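Local coordinates for protein alpha-amylase G-6 (Bacillus halodurans, PDB 2C3G) that probably breaks down starch as a whole enzyme, this chain being its family 26 carbohydrate-binding module, a small beta domain that probably binds starch, at residues 24-29 with 59-64. Residues are numbered along the deposited sequence; the frame is centred on the assembly and turned at random.
Sequences YYDTNP and SVRLLF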
ATOM      1  N   TYR A  24       3.649  -5.974  -0.613  1.00 25.13           N
ATOM      2  CA  TYR A  24       4.937  -5.301  -0.865  1.00 25.05           C
ATOM      3  C   TYR A  24       6.130  -6.257  -0.752  1.00 25.36           C
ATOM      4  O   TYR A  24       6.153  -7.163   0.082  1.00 24.87           O
ATOM      5  CB  TYR A  24       5.150  -4.104   0.076  1.00 24.30           C
ATOM      6  CG  TYR A  24       5.183  -4.471   1.535  1.00 23.12           C
ATOM      7  CD1 TYR A  24       4.002  -4.574   2.264  1.00 22.71           C
ATOM      8  CD2 TYR A  24       6.393  -4.714   2.192  1.00 23.23           C
ATOM      9  CE1 TYR A  24       4.013  -4.920   3.591  1.00 23.17           C
ATOM     10  CE2 TYR A  24       6.423  -5.057   3.541  1.00 24.16           C
ATOM     11  CZ  TYR A  24       5.215  -5.165   4.234  1.00 23.80           C
ATOM     12  OH  TYR A  24       5.198  -5.494   5.573  1.00 23.44           O
ATOM     13  N   TYR A  25       7.124  -6.022  -1.603  1.00 26.17           N
ATOM     14  CA  TYR A  25       8.319  -6.854  -1.657  1.00 26.74           C
ATOM     15  C   TYR A  25       9.548  -5.966  -1.925  1.00 27.15           C
ATOM     16  O   TYR A  25       9.466  -4.745  -1.795  1.00 26.99           O
ATOM     17  CB  TYR A  25       8.159  -7.967  -2.712  1.00 26.75           C
ATOM     18  CG  TYR A  25       7.833  -7.459  -4.101  1.00 26.52           C
ATOM     19  CD1 TYR A  25       6.539  -7.090  -4.434  1.00 26.97           C
ATOM     20  CD2 TYR A  25       8.817  -7.357  -5.082  1.00 26.94           C
ATOM     21  CE1 TYR A  25       6.221  -6.633  -5.684  1.00 28.99           C
ATOM     22  CE2 TYR A  25       8.504  -6.887  -6.360  1.00 28.00           C
ATOM     23  CZ  TYR A  25       7.202  -6.530  -6.651  1.00 27.97           C
ATOM     24  OH  TYR A  25       6.839  -6.051  -7.895  1.00 30.27           O
ATOM     25  N   ASP A  26      10.658  -6.567  -2.357  1.00 27.88           N
ATOM     26  CA  ASP A  26      11.976  -5.930  -2.278  1.00 28.56           C
ATOM     27  C   ASP A  26      12.009  -4.575  -1.561  1.00 27.65           C
ATOM     28  O   ASP A  26      12.083  -3.524  -2.161  1.00 26.93           O
ATOM     29  CB  ASP A  26      12.904  -6.089  -3.537  1.00 30.00           C
ATOM     30  CG  ASP A  26      12.451  -5.304  -4.777  1.00 32.70           C
ATOM     31  OD1 ASP A  26      11.581  -5.817  -5.522  1.00 36.08           O
ATOM     32  OD2 ASP A  26      12.988  -4.229  -5.150  1.00 34.31           O
ATOM     33  N   THR A  27      11.909  -4.697  -0.242  1.00 27.44           N
ATOM     34  CA  THR A  27      12.060  -3.640   0.738  1.00 27.41           C
ATOM     35  C   THR A  27      13.522  -3.270   0.878  1.00 27.65           C
ATOM     36  O   THR A  27      14.402  -4.122   0.723  1.00 27.07           O
ATOM     37  CB  THR A  27      11.555  -4.155   2.120  1.00 27.80           C
ATOM     38  OG1 THR A  27      12.210  -5.392   2.448  1.00 26.75           O
ATOM     39  CG2 THR A  27      10.063  -4.549   2.073  1.00 27.36           C
ATOM     40  N   ASN A  28      13.779  -2.007   1.191  1.00 27.64           N
ATOM     41  CA  ASN A  28      15.133  -1.546   1.481  1.00 28.34           C
ATOM     42  C   ASN A  28      15.030  -0.424   2.530  1.00 28.33           C
ATOM     43  O   ASN A  28      14.355   0.582   2.292  1.00 27.72           O
ATOM     44  CB  ASN A  28      15.839  -1.084   0.179  1.00 28.84           C
ATOM     45  CG  ASN A  28      17.277  -0.561   0.414  1.00 31.10           C
ATOM     46  OD1 ASN A  28      17.905  -0.848   1.433  1.00 32.23           O
ATOM     47  ND2 ASN A  28      17.798   0.209  -0.554  1.00 34.50           N
ATOM     48  N   PRO A  29      15.631  -0.600   3.710  1.00 28.82           N
ATOM     49  CA  PRO A  29      16.371  -1.812   4.103  1.00 29.22           C
ATOM     50  C   PRO A  29      15.512  -3.044   4.195  1.00 29.75           C
ATOM     51  O   PRO A  29      14.307  -2.934   4.440  1.00 29.33           O
ATOM     52  CB  PRO A  29      16.908  -1.471   5.489  1.00 29.06           C
ATOM     53  CG  PRO A  29      16.083  -0.335   5.965  1.00 29.80           C
ATOM     54  CD  PRO A  29      15.634   0.420   4.769  1.00 28.77           C
ATOM     55  N   SER A  59      12.327   2.349   0.766  1.00 21.85           N
ATOM     56  CA  SER A  59      11.691   2.044  -0.511  1.00 21.60           C
ATOM     57  C   SER A  59      11.111   0.644  -0.500  1.00 21.56           C
ATOM     58  O   SER A  59      11.511  -0.171   0.314  1.00 22.65           O
ATOM     59  CB  SER A  59      12.634   2.295  -1.702  1.00 20.99           C
ATOM     60  OG  SER A  59      13.807   1.515  -1.639  1.00 20.61           O
ATOM     61  N   VAL A  60      10.180   0.385  -1.411  1.00 21.89           N
ATOM     62  CA  VAL A  60       9.327  -0.802  -1.424  1.00 22.21           C
ATOM     63  C   VAL A  60       8.807  -0.915  -2.842  1.00 22.93           C
ATOM     64  O   VAL A  60       8.904   0.043  -3.625  1.00 22.40           O
ATOM     65  CB  VAL A  60       8.149  -0.643  -0.407  1.00 21.95           C
ATOM     66  CG1 VAL A  60       6.751  -0.665  -1.059  1.00 20.62           C
ATOM     67  CG2 VAL A  60       8.260  -1.609   0.725  1.00 22.38           C
ATOM     68  N   ARG A  61       8.293  -2.099  -3.177  1.00 23.74           N
ATOM     69  CA  ARG A  61       7.546  -2.329  -4.401  1.00 24.79           C
ATOM     70  C   ARG A  61       6.189  -2.793  -3.935  1.00 24.60           C
ATOM     71  O   ARG A  61       6.115  -3.695  -3.126  1.00 24.67           O
ATOM     72  CB  ARG A  61       8.211  -3.428  -5.246  1.00 24.74           C
ATOM     73  CG  ARG A  61       8.792  -2.947  -6.552  1.00 25.60           C
ATOM     74  CD  ARG A  61      10.235  -3.316  -6.735  1.00 28.93           C
ATOM     75  NE  ARG A  61      10.706  -2.999  -8.090  1.00 33.45           N
ATOM     76  CZ  ARG A  61      11.812  -2.315  -8.376  1.00 34.06           C
ATOM     77  NH1 ARG A  61      12.133  -2.087  -9.632  1.00 37.77           N
ATOM     78  NH2 ARG A  61      12.593  -1.843  -7.419  1.00 36.43           N
ATOM     79  N   LEU A  62       5.113  -2.181  -4.429  1.00 25.51           N
ATOM     80  CA  LEU A  62       3.788  -2.506  -3.883  1.00 25.84           C
ATOM     81  C   LEU A  62       2.612  -2.723  -4.856  1.00 26.03           C
ATOM     82  O   LEU A  62       2.551  -2.173  -5.950  1.00 26.25           O
ATOM     83  CB  LEU A  62       3.406  -1.511  -2.769  1.00 26.39           C
ATOM     84  CG  LEU A  62       3.084  -0.050  -3.135  1.00 26.14           C
ATOM     85  CD1 LEU A  62       1.642   0.086  -3.609  1.00 26.73           C
ATOM     86  CD2 LEU A  62       3.374   0.862  -1.956  1.00 23.27           C
ATOM     87  N   LEU A  63       1.673  -3.547  -4.421  1.00 26.36           N
ATOM     88  CA  LEU A  63       0.390  -3.674  -5.108  1.00 26.31           C
ATOM     89  C   LEU A  63      -0.733  -3.621  -4.075  1.00 25.42           C
ATOM     90  O   LEU A  63      -0.564  -4.062  -2.950  1.00 24.82           O
ATOM     91  CB  LEU A  63       0.303  -4.998  -5.884  1.00 26.32           C
ATOM     92  CG  LEU A  63       1.317  -5.291  -6.992  1.00 27.03           C
ATOM     93  CD1 LEU A  63       2.339  -6.328  -6.520  1.00 27.84           C
ATOM     94  CD2 LEU A  63       0.626  -5.774  -8.237  1.00 26.36           C
ATOM     95  N   PHE A  64      -1.872  -3.082  -4.484  1.00 25.43           N
ATOM     96  CA  PHE A  64      -3.112  -3.181  -3.725  1.00 25.28           C
ATOM     97  C   PHE A  64      -3.870  -4.420  -4.180  1.00 26.19           C
ATOM     98  O   PHE A  64      -3.779  -4.818  -5.344  1.00 26.75           O
ATOM     99  CB  PHE A  64      -3.960  -1.922  -3.934  1.00 24.62           C
ATOM    100  CG  PHE A  64      -3.222  -0.659  -3.610  1.00 22.24           C
ATOM    101  CD1 PHE A  64      -2.903  -0.355  -2.290  1.00 19.65           C
ATOM    102  CD2 PHE A  64      -2.797   0.194  -4.621  1.00 19.09           C
ATOM    103  CE1 PHE A  64      -2.184   0.803  -1.976  1.00 19.93           C
ATOM    104  CE2 PHE A  64      -2.081   1.364  -4.320  1.00 21.53           C
ATOM    105  CZ  PHE A  64      -1.768   1.666  -2.999  1.00 19.19           C
TER
HETATM  106  O   HOH W   1      13.412  -0.880  -2.756  1.00 30.54           O
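Arg-61 lays its aliphatic stem across the ring of Tyr-25. CB of Arg-61 sits over one face of the phenol, 3.6 Å from the ring centroid, in a CH-pi contact displaced toward the rim. CG continues past CZ and OH of the tyrosine, 3.9 Å from each. The chain bends at chi2 (126°), carrying CD to the carboxylate of Asp-26, 3.1 Å from OD1, while it stays beside CE2 of the ring. At the tip, NH2 forms a salt bridge to OD2 of Asp-26 at 3.3 Å, its hydrogen bond weak and bent (123°), the carboxylate and guanidinium planes 38° apart. The edge of the Tyr-25 ring meets CD1 of Leu-63, while its OH bonds to the backbone N of Gly-79. An alanine in place of Tyr-25 would probably leave the Arg-61 stem without its aromatic floor and Gly-79 N without the hydroxyl. On the other face of the sheet, CG2 of Val-60 rests against both Tyr-24 CD2 and Thr-27 CG2, 3.7 Å from the latter, itself at the edge of the Tyr-24 ring. Backbone bonds pair Tyr-25 with Arg-61 and run from Ser-59 N to Asn-28 O; between them a water links Asp-26 O to Ser-59 OG. The one-residue register shift there is a beta bulge, in the antiparallel pairing of edge strand 20-28 with central strand 59-66 in the module's three-stranded sheet.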